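Beta-ketoacyl-[acyl-carrier-protein] synthase FabY (Pseudomonas aeruginosa, PDB 4CW4) catalyses the condensation of acetyl-CoA with malonyl-ACP to form beta-acetoacetyl-ACP, the primer that initiates fatty acid biosynthesis. Local coordinates at residues Gly16-Ala21 and Ala199-Arg204; Gly227-Gln232 and His477-Ala482; Ala287-Asn292 and Val308-Ser313; Ser366-Val371 and Ser483-Ile488. All coordinates share one frame; numbering follows the deposited sequence.

Interaction 1. Residues Gly16-Ala21 and Ala199-Arg204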
# COMPACT_ATOMS: atom_id res chain seq x y z
N GLY A 16 17.25 -11.42 7.36
CA GLY A 16 17.02 -11.42 8.78
C GLY A 16 15.61 -11.05 9.12
O GLY A 16 14.85 -10.67 8.22
N GLY A 17 15.27 -11.12 10.40
CA GLY A 17 13.92 -10.81 10.82
C GLY A 17 13.47 -11.70 11.95
O GLY A 17 14.27 -12.44 12.51
N TYR A 18 12.18 -11.63 12.26
CA TYR A 18 11.58 -12.30 13.41
C TYR A 18 10.17 -12.75 13.10
O TYR A 18 9.35 -11.97 12.58
CB TYR A 18 11.57 -11.38 14.64
CG TYR A 18 12.98 -11.03 15.07
CD1 TYR A 18 13.70 -11.87 15.91
CD2 TYR A 18 13.60 -9.88 14.60
CE1 TYR A 18 15.00 -11.58 16.28
CE2 TYR A 18 14.91 -9.60 14.95
CZ TYR A 18 15.59 -10.44 15.80
OH TYR A 18 16.89 -10.17 16.17
N ASN A 19 9.90 -14.00 13.43
CA ASN A 19 8.55 -14.54 13.43
C ASN A 19 8.40 -15.54 14.56
O ASN A 19 9.27 -15.58 15.45
CB ASN A 19 8.18 -15.11 12.06
CG ASN A 19 9.04 -16.27 11.64
OD1 ASN A 19 9.63 -16.97 12.46
ND2 ASN A 19 9.04 -16.54 10.34
N ALA A 20 7.34 -16.33 14.54
CA ALA A 20 7.07 -17.26 15.64
C ALA A 20 8.15 -18.30 15.82
O ALA A 20 8.21 -18.94 16.87
CB ALA A 20 5.71 -17.93 15.44
N ALA A 21 9.01 -18.50 14.82
CA ALA A 21 10.09 -19.49 14.92
C ALA A 21 11.38 -18.90 15.51
O ALA A 21 12.31 -19.63 15.82
CB ALA A 21 10.37 -20.12 13.56
N ALA A 199 15.11 -5.15 10.30
CA ALA A 199 16.00 -4.57 9.31
C ALA A 199 17.44 -4.62 9.79
O ALA A 199 18.35 -4.91 9.01
CB ALA A 199 15.59 -3.15 8.96
N THR A 200 17.66 -4.34 11.07
CA THR A 200 19.01 -4.38 11.60
C THR A 200 19.56 -5.80 11.47
O THR A 200 20.70 -5.98 11.04
CB THR A 200 19.10 -3.93 13.07
OG1 THR A 200 18.77 -2.55 13.18
CG2 THR A 200 20.51 -4.15 13.61
N ASP A 201 18.76 -6.79 11.85
CA ASP A 201 19.21 -8.20 11.74
C ASP A 201 19.64 -8.50 10.30
O ASP A 201 20.73 -9.06 10.07
CB ASP A 201 18.08 -9.13 12.19
CG ASP A 201 18.50 -10.57 12.27
OD1 ASP A 201 19.62 -10.87 12.76
OD2 ASP A 201 17.72 -11.43 11.83
N ALA A 202 18.83 -8.12 9.32
CA ALA A 202 19.17 -8.38 7.92
C ALA A 202 20.48 -7.69 7.48
O ALA A 202 21.32 -8.30 6.81
CB ALA A 202 18.02 -7.97 7.00
N ILE A 203 20.65 -6.43 7.83
CA ILE A 203 21.81 -5.66 7.41
C ILE A 203 23.07 -6.22 8.04
O ILE A 203 24.10 -6.35 7.41
CB ILE A 203 21.63 -4.17 7.79
CG1 ILE A 203 20.52 -3.56 6.93
CG2 ILE A 203 22.93 -3.38 7.67
CD1 ILE A 203 20.82 -3.51 5.44
N ARG A 204 23.00 -6.55 9.33
CA ARG A 204 24.17 -7.05 10.03
C ARG A 204 24.54 -8.47 9.59
O ARG A 204 25.69 -8.88 9.72
CB ARG A 204 23.97 -7.00 11.54
CG ARG A 204 23.86 -5.59 12.11
CD ARG A 204 23.91 -5.56 13.60
NE ARG A 204 23.67 -4.21 14.12
CZ ARG A 204 24.60 -3.26 14.20
NH1 ARG A 204 25.86 -3.50 13.82
NH2 ARG A 204 24.27 -2.07 14.70
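With CG anti to the backbone N (chi1 -173°) and the carboxylate turned so that OD2 faces the strand, the side chain of D201 leaves its helix toward the extended backbone of strand 16-19. The resulting hydrogen bond runs from G17 N to D201 OD2 over 2.9 Å with an N-H...O angle of 154°. OD2 accepts it through its anti lone pair, on the side away from OD1, and OD1 in turn receives the hydroxyls of S25 and Y585. Both carboxylate oxygens of this buried acid are therefore engaged, which would probably favour the ionised form.

Glycine is needed for so close an approach. G16 CA lies 3.1 Å from D201 OD2, and any beta carbon on G16 would collide with that oxygen and with A202 N; the methyl CB of A202 comes to 3.6 Å from G16 N. At G17 the positive phi of 144° is itself a glycine conformation. The ring of Y18 reaches back so that CE2 stands 4.2 Å from D201 CB, approaching it obliquely.

This is helix-on-strand packing in the thiolase-like fold, away from the catalytic residues. The axes of strand 16-19 and helix 199-204 approach to 5.6 Å, so the end of helix 190-204 lies close on strand 10-19 at G16. G16 and Y18 pair with Y369 and S367 of strand 366-374, while helix 263-273 packs against A199 and I203.

Interaction 2. Residues Gly227-Gln232 and His477-Ala482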
# COMPACT_ATOMS: atom_id res chain seq x y z
N GLY A 227 6.45 -2.60 3.83
CA GLY A 227 5.09 -2.18 4.12
C GLY A 227 4.29 -3.23 4.86
O GLY A 227 4.82 -4.26 5.28
N SER A 228 3.00 -2.95 5.03
CA SER A 228 2.03 -3.88 5.63
C SER A 228 0.78 -3.84 4.77
O SER A 228 0.58 -2.87 4.02
CB SER A 228 1.67 -3.45 7.06
OG SER A 228 1.07 -2.15 7.06
N ILE A 229 -0.06 -4.87 4.84
CA ILE A 229 -1.36 -4.77 4.17
C ILE A 229 -2.47 -4.17 5.01
O ILE A 229 -3.41 -3.63 4.45
CB ILE A 229 -1.88 -6.09 3.54
CG1 ILE A 229 -2.25 -7.15 4.59
CG2 ILE A 229 -0.87 -6.62 2.52
CD1 ILE A 229 -2.91 -8.40 3.94
N MET A 230 -2.38 -4.26 6.34
CA MET A 230 -3.47 -3.74 7.18
C MET A 230 -3.39 -2.25 7.49
O MET A 230 -4.39 -1.67 7.90
CB MET A 230 -3.54 -4.49 8.52
CG MET A 230 -3.70 -6.00 8.44
SD MET A 230 -5.18 -6.56 7.57
CE MET A 230 -6.41 -5.76 8.55
N SER A 231 -2.21 -1.65 7.26
CA SER A 231 -1.75 -0.44 7.97
C SER A 231 -1.44 -0.88 9.40
O SER A 231 -1.74 -2.01 9.79
CB SER A 231 -2.79 0.70 7.96
OG SER A 231 -3.24 0.98 6.63
N GLN A 232 -0.81 -0.00 10.19
CA GLN A 232 -0.55 -0.31 11.59
C GLN A 232 -1.81 0.04 12.36
O GLN A 232 -2.15 1.22 12.51
CB GLN A 232 0.67 0.45 12.12
CG GLN A 232 2.03 -0.06 11.57
CD GLN A 232 2.22 0.28 10.10
OE1 GLN A 232 2.31 -0.60 9.25
NE2 GLN A 232 2.31 1.56 9.81
N HIS A 477 0.07 -17.40 9.23
CA HIS A 477 -0.04 -16.55 8.06
C HIS A 477 0.18 -15.10 8.46
O HIS A 477 -0.69 -14.47 9.06
CB HIS A 477 -1.45 -16.73 7.50
CG HIS A 477 -1.63 -16.15 6.14
ND1 HIS A 477 -0.80 -15.19 5.64
CD2 HIS A 477 -2.55 -16.40 5.18
CE1 HIS A 477 -1.18 -14.88 4.41
NE2 HIS A 477 -2.24 -15.60 4.11
N SER A 478 1.35 -14.56 8.14
CA SER A 478 1.72 -13.20 8.53
C SER A 478 1.35 -12.14 7.49
O SER A 478 1.86 -11.02 7.51
CB SER A 478 3.22 -13.12 8.83
OG SER A 478 3.95 -13.49 7.68
N LEU A 479 0.41 -12.48 6.62
CA LEU A 479 -0.26 -11.49 5.77
C LEU A 479 0.77 -10.91 4.78
O LEU A 479 1.27 -11.66 3.95
CB LEU A 479 -0.98 -10.43 6.61
CG LEU A 479 -2.02 -10.94 7.61
CD1 LEU A 479 -2.80 -9.78 8.21
CD2 LEU A 479 -2.98 -11.97 7.00
N ALA A 480 1.09 -9.61 4.86
CA ALA A 480 2.09 -9.07 3.92
C ALA A 480 3.37 -9.88 3.92
O ALA A 480 3.98 -10.09 2.87
CB ALA A 480 2.44 -7.61 4.22
N THR A 481 3.78 -10.34 5.09
CA THR A 481 5.10 -10.94 5.24
C THR A 481 5.10 -12.43 4.91
O THR A 481 6.14 -13.07 4.95
CB THR A 481 5.58 -10.71 6.69
OG1 THR A 481 5.33 -9.34 7.03
CG2 THR A 481 7.06 -11.01 6.87
N ALA A 482 3.94 -12.96 4.55
CA ALA A 482 3.81 -14.41 4.40
C ALA A 482 4.84 -15.01 3.44
O ALA A 482 5.48 -16.00 3.73
CB ALA A 482 2.42 -14.78 3.96
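This is a buried van der Waals contact, without a hydrogen bond across it, in the thiolase fold characteristic of beta-ketoacyl synthases. It joins a loop carrying H477, a predicted catalytic histidine, to the loop 227-232 that packs beside it; the former leads into helix 482-496, the latter follows strand 222-225. The contact buries 206 Å² in all, and I229, L479 and A480 share most of it about equally. I229 CG1 occupies the crowded position between backbone N and carbonyl carbon (chi1 68°), and this splits the branches: CD1 extends to 3.9 Å from L479 CB, the two side chains crossing at about a right angle, while CG2 rests 3.9 Å from A480 CB. The methyl of A480 also lies against the backbone, 3.8 Å from I229 N.

The side chain of L479 spans two environments. CD1 meets the bent chain of M230, whose CG is 3.9 Å away, whereas CD2 lies over one face of the H477 ring, offset toward its rim. The same side chain also touches C286, the inferred catalytic cysteine. E314 ties the loops together on their polar side, OE1 accepting from both I229 N and A480 N. F260 of the second subunit packs on I229 and M230, so the contact borders the dimer interface. The imidazole is held from its own loop by L479 N, which donates to H477 ND1 over 3.1 Å at 157°, tilted 31° from the ring plane.

Interaction 3. Residues Ala287-Asn292 and Val308-Ser313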
# COMPACT_ATOMS: atom_id res chain seq x y z
N ALA A 287 -0.03 -11.96 -0.95
CA ALA A 287 1.14 -12.14 -1.83
C ALA A 287 2.09 -10.95 -1.83
O ALA A 287 3.02 -10.88 -2.62
CB ALA A 287 0.70 -12.45 -3.22
N THR A 288 1.86 -10.01 -0.92
CA THR A 288 2.56 -8.73 -0.92
C THR A 288 4.09 -8.81 -1.00
O THR A 288 4.70 -8.06 -1.77
CB THR A 288 2.10 -7.89 0.30
OG1 THR A 288 0.80 -7.35 0.05
CG2 THR A 288 3.05 -6.76 0.63
N PHE A 289 4.73 -9.68 -0.23
CA PHE A 289 6.18 -9.65 -0.27
C PHE A 289 6.71 -9.93 -1.67
O PHE A 289 7.67 -9.32 -2.09
CB PHE A 289 6.82 -10.60 0.75
CG PHE A 289 8.27 -10.84 0.50
CD1 PHE A 289 9.22 -9.91 0.88
CD2 PHE A 289 8.69 -11.98 -0.16
CE1 PHE A 289 10.54 -10.12 0.64
CE2 PHE A 289 10.03 -12.19 -0.41
CZ PHE A 289 10.95 -11.26 -0.01
N LEU A 290 6.08 -10.85 -2.39
CA LEU A 290 6.50 -11.14 -3.75
C LEU A 290 6.28 -9.94 -4.67
O LEU A 290 7.03 -9.76 -5.61
CB LEU A 290 5.82 -12.41 -4.29
CG LEU A 290 6.26 -13.74 -3.65
CD1 LEU A 290 5.55 -14.92 -4.32
CD2 LEU A 290 7.76 -13.91 -3.76
N TYR A 291 5.25 -9.14 -4.42
CA TYR A 291 5.08 -7.91 -5.18
C TYR A 291 6.23 -6.92 -4.95
O TYR A 291 6.76 -6.33 -5.90
CB TYR A 291 3.74 -7.25 -4.84
CG TYR A 291 2.48 -7.91 -5.37
CD1 TYR A 291 2.30 -9.28 -5.37
CD2 TYR A 291 1.44 -7.15 -5.86
CE1 TYR A 291 1.14 -9.86 -5.85
CE2 TYR A 291 0.28 -7.72 -6.33
CZ TYR A 291 0.14 -9.08 -6.33
OH TYR A 291 -1.01 -9.67 -6.80
N ASN A 292 6.66 -6.78 -3.70
CA ASN A 292 7.83 -5.97 -3.40
C ASN A 292 9.08 -6.59 -4.06
O ASN A 292 9.95 -5.89 -4.57
CB ASN A 292 8.04 -5.86 -1.88
CG ASN A 292 7.16 -4.81 -1.23
OD1 ASN A 292 6.78 -3.82 -1.85
ND2 ASN A 292 6.88 -5.03 0.04
N VAL A 308 19.32 -3.55 -2.72
CA VAL A 308 17.90 -3.47 -2.46
C VAL A 308 17.54 -4.22 -1.18
O VAL A 308 17.87 -5.39 -1.02
CB VAL A 308 17.05 -4.06 -3.61
CG1 VAL A 308 15.56 -3.86 -3.31
CG2 VAL A 308 17.42 -3.45 -4.95
N ILE A 309 16.87 -3.53 -0.27
CA ILE A 309 16.34 -4.17 0.93
C ILE A 309 14.87 -4.39 0.64
O ILE A 309 14.13 -3.44 0.38
CB ILE A 309 16.52 -3.30 2.18
CG1 ILE A 309 18.00 -3.26 2.63
CG2 ILE A 309 15.70 -3.86 3.34
CD1 ILE A 309 18.98 -2.61 1.66
N VAL A 310 14.45 -5.66 0.64
CA VAL A 310 13.07 -6.02 0.33
C VAL A 310 12.49 -6.82 1.48
O VAL A 310 13.10 -7.77 1.94
CB VAL A 310 12.98 -6.93 -0.92
CG1 VAL A 310 11.53 -7.13 -1.33
CG2 VAL A 310 13.79 -6.38 -2.10
N GLY A 311 11.31 -6.45 1.94
CA GLY A 311 10.70 -7.21 3.01
C GLY A 311 9.33 -6.67 3.36
O GLY A 311 8.69 -6.00 2.54
N ASN A 312 8.88 -6.96 4.57
CA ASN A 312 7.57 -6.52 5.05
C ASN A 312 7.54 -6.63 6.56
O ASN A 312 8.38 -7.31 7.18
CB ASN A 312 6.46 -7.39 4.45
CG ASN A 312 6.06 -6.99 3.05
OD1 ASN A 312 6.33 -7.71 2.08
ND2 ASN A 312 5.42 -5.84 2.92
N SER A 313 6.56 -5.98 7.17
CA SER A 313 6.33 -6.08 8.59
C SER A 313 4.84 -6.01 8.86
O SER A 313 4.19 -5.05 8.45
CB SER A 313 7.00 -4.94 9.33
OG SER A 313 6.83 -5.16 10.72
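N292 and N312 meet tip to tip between helix 288-292 and strand 308-313, their amide planes at a shallow angle, yet each finds its firmer bonds beyond this pair. N292 ND2 makes two weak, bent hydrogen bonds across the contact: to G311 O at 3.2 Å (128°) and to N312 OD1 at 3.4 Å (139°). A third weak bond takes it to S226 O, so this buried donor is shared among three acceptors, each met in weak geometry, while N292 OD1 receives the amide of I282 in a stronger bond. N312 ND2 donates to G227 O, which fixes the flip of that amide and turns OD1 toward the helix. There OD1 crowds F289, standing 3.1 Å from F289 CA and in plane with its ring, at the edge.

The helix begins at T288, with A287 at the N-cap position just after the inferred active-site residue C286. Such a buried helix following the active-site cysteine is a hallmark of the thiolase fold, and here it runs nearly antiparallel to the next strand, at 162° with axes 7.7 Å apart. T288 OG1 is satisfied at this end of the helix by A285 O and G284 N; its CG2, anti to the backbone N, packs 3.4 Å from N312 ND2.

F289, with CG anti to the backbone N, swings its ring edge along the strand. V310 CG1 touches F289 CE1 at 3.7 Å and also approaches N292 CB at 3.8 Å.

Interaction 4. Residues Ser366-Val371 and Ser483-Ile488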
# COMPACT_ATOMS: atom_id res chain seq x y z
N SER A 366 4.99 -11.11 11.72
CA SER A 366 6.34 -11.36 11.21
C SER A 366 6.89 -10.12 10.57
O SER A 366 6.15 -9.37 9.92
CB SER A 366 6.31 -12.45 10.15
OG SER A 366 7.64 -12.77 9.72
N SER A 367 8.18 -9.90 10.73
CA SER A 367 8.89 -8.93 9.91
C SER A 367 10.14 -9.60 9.41
O SER A 367 10.90 -10.18 10.18
CB SER A 367 9.24 -7.64 10.66
OG SER A 367 9.87 -6.73 9.77
N GLN A 368 10.37 -9.50 8.10
CA GLN A 368 11.45 -10.20 7.41
C GLN A 368 12.01 -9.30 6.33
O GLN A 368 11.24 -8.63 5.66
CB GLN A 368 10.90 -11.46 6.73
CG GLN A 368 10.24 -12.48 7.63
CD GLN A 368 11.23 -13.38 8.32
OE1 GLN A 368 12.30 -12.94 8.73
NE2 GLN A 368 10.86 -14.64 8.47
N TYR A 369 13.33 -9.35 6.15
CA TYR A 369 14.01 -8.63 5.08
C TYR A 369 15.06 -9.50 4.40
O TYR A 369 15.74 -10.29 5.05
CB TYR A 369 14.66 -7.33 5.60
CG TYR A 369 13.60 -6.36 5.97
CD1 TYR A 369 12.96 -5.63 4.98
CD2 TYR A 369 13.19 -6.22 7.29
CE1 TYR A 369 11.93 -4.78 5.30
CE2 TYR A 369 12.16 -5.39 7.61
CZ TYR A 369 11.53 -4.67 6.62
OH TYR A 369 10.48 -3.82 6.92
N VAL A 370 15.19 -9.33 3.09
CA VAL A 370 16.36 -9.84 2.38
C VAL A 370 17.12 -8.65 1.82
O VAL A 370 16.53 -7.60 1.50
CB VAL A 370 16.01 -10.82 1.23
CG1 VAL A 370 15.38 -12.11 1.80
CG2 VAL A 370 15.13 -10.17 0.17
N VAL A 371 18.43 -8.81 1.72
CA VAL A 371 19.29 -7.79 1.12
C VAL A 371 19.76 -8.35 -0.20
O VAL A 371 20.38 -9.40 -0.24
CB VAL A 371 20.50 -7.47 2.01
CG1 VAL A 371 21.30 -6.32 1.41
CG2 VAL A 371 20.07 -7.14 3.42
N SER A 483 4.99 -14.42 2.26
CA SER A 483 5.89 -14.99 1.28
C SER A 483 7.35 -14.70 1.58
O SER A 483 8.21 -15.36 1.02
CB SER A 483 5.49 -14.63 -0.16
OG SER A 483 5.33 -13.23 -0.34
N ALA A 484 7.64 -13.77 2.48
CA ALA A 484 8.99 -13.62 3.01
C ALA A 484 9.31 -14.77 3.99
O ALA A 484 10.40 -15.31 3.98
CB ALA A 484 9.18 -12.27 3.69
N ASP A 485 8.36 -15.14 4.85
CA ASP A 485 8.54 -16.32 5.69
C ASP A 485 8.87 -17.54 4.82
O ASP A 485 9.71 -18.38 5.17
CB ASP A 485 7.27 -16.64 6.51
CG ASP A 485 6.96 -15.61 7.58
OD1 ASP A 485 7.88 -14.92 8.08
OD2 ASP A 485 5.76 -15.53 7.96
N GLN A 486 8.17 -17.67 3.69
CA GLN A 486 8.44 -18.75 2.74
C GLN A 486 9.86 -18.68 2.17
O GLN A 486 10.60 -19.67 2.19
CB GLN A 486 7.41 -18.76 1.59
CG GLN A 486 5.98 -19.05 2.01
CD GLN A 486 5.01 -18.81 0.85
OE1 GLN A 486 4.73 -17.68 0.47
NE2 GLN A 486 4.52 -19.87 0.28
N LEU A 487 10.23 -17.53 1.62
CA LEU A 487 11.54 -17.35 1.00
C LEU A 487 12.65 -17.65 2.00
O LEU A 487 13.58 -18.37 1.69
CB LEU A 487 11.69 -15.92 0.45
CG LEU A 487 13.09 -15.61 -0.13
CD1 LEU A 487 13.49 -16.63 -1.15
CD2 LEU A 487 13.18 -14.19 -0.74
N ILE A 488 12.53 -17.15 3.21
CA ILE A 488 13.62 -17.33 4.15
C ILE A 488 13.74 -18.79 4.56
O ILE A 488 14.86 -19.31 4.68
CB ILE A 488 13.49 -16.34 5.31
CG1 ILE A 488 13.94 -14.96 4.83
CG2 ILE A 488 14.31 -16.80 6.51
CD1 ILE A 488 13.74 -13.88 5.81
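Strand 366-371 and helix 483-488 cross at 54°, their axes 8.2 Å apart at closest approach, with the CA atoms of Q368 and A484 nearest to each other. The alternation of the extended backbone points S366, Q368 and V370 at the helix and S367 and Y369 away from it. One face of the helix, made by A484, D485, L487 and I488, answers them.

A single carboxylate oxygen organises the polar end. S366 OG, anti to its backbone N, donates to D485 OD1 over 2.7 Å on the syn lone pair. Q368 is bent at chi2, which turns its amide back so that NE2 donates to the anti lone pair of the same oxygen at 3.0 Å and 152°, nearly in its own amide plane; amide and carboxylate planes stand 67° apart. N19 ND2 is a third donor to OD1, and S478 OG binds OD2. So many donors around a buried acid would be expected to stabilise its negative charge.

Farther along the strand, toward its C-terminal end, the contact becomes mainly apolar, although I488 CD1 also touches Q368 OE1 at 3.4 Å, an oxygen whose hydrogen bond comes from S24 OG. Q368 CB sits 3.6 Å from A484 CB. V370 CG1 meets L487 CD2 at 4.0 Å, the side chains crossing at about a right angle.

The contact packs a helix on a sheet strand of the thiolase-like fold, with D485 close to the predicted catalytic H477. Strand 366-374 runs between strands 10-19 and 307-314, antiparallel to both. Its S367 and Y369 side chains pack on helix 190-204, while helix 482-496 also receives F289 of helix 288-301.

In the fold
Strand 366-371 of interaction 4 joins the strands of interactions 1 and 3: G16 O receives Y369 N at 2.9 Å, and V310 O receives V370 N at 2.8 Å. The centres of interactions 1 and 3 both lie about 8 Å from that of interaction 4. Interaction 2 is coupled to its neighbours by polar bonds, S478 OG to D485 OD2 at 2.7 Å and N312 ND2 to G227 O at 2.9 Å. The predicted catalytic H477 belongs to interaction 2, where the L479 side chain comes within about 4 Å of that of C286; D485 of interaction 4 and H477 have side chains about 7 Å apart. Interaction 1 lies away from these sites.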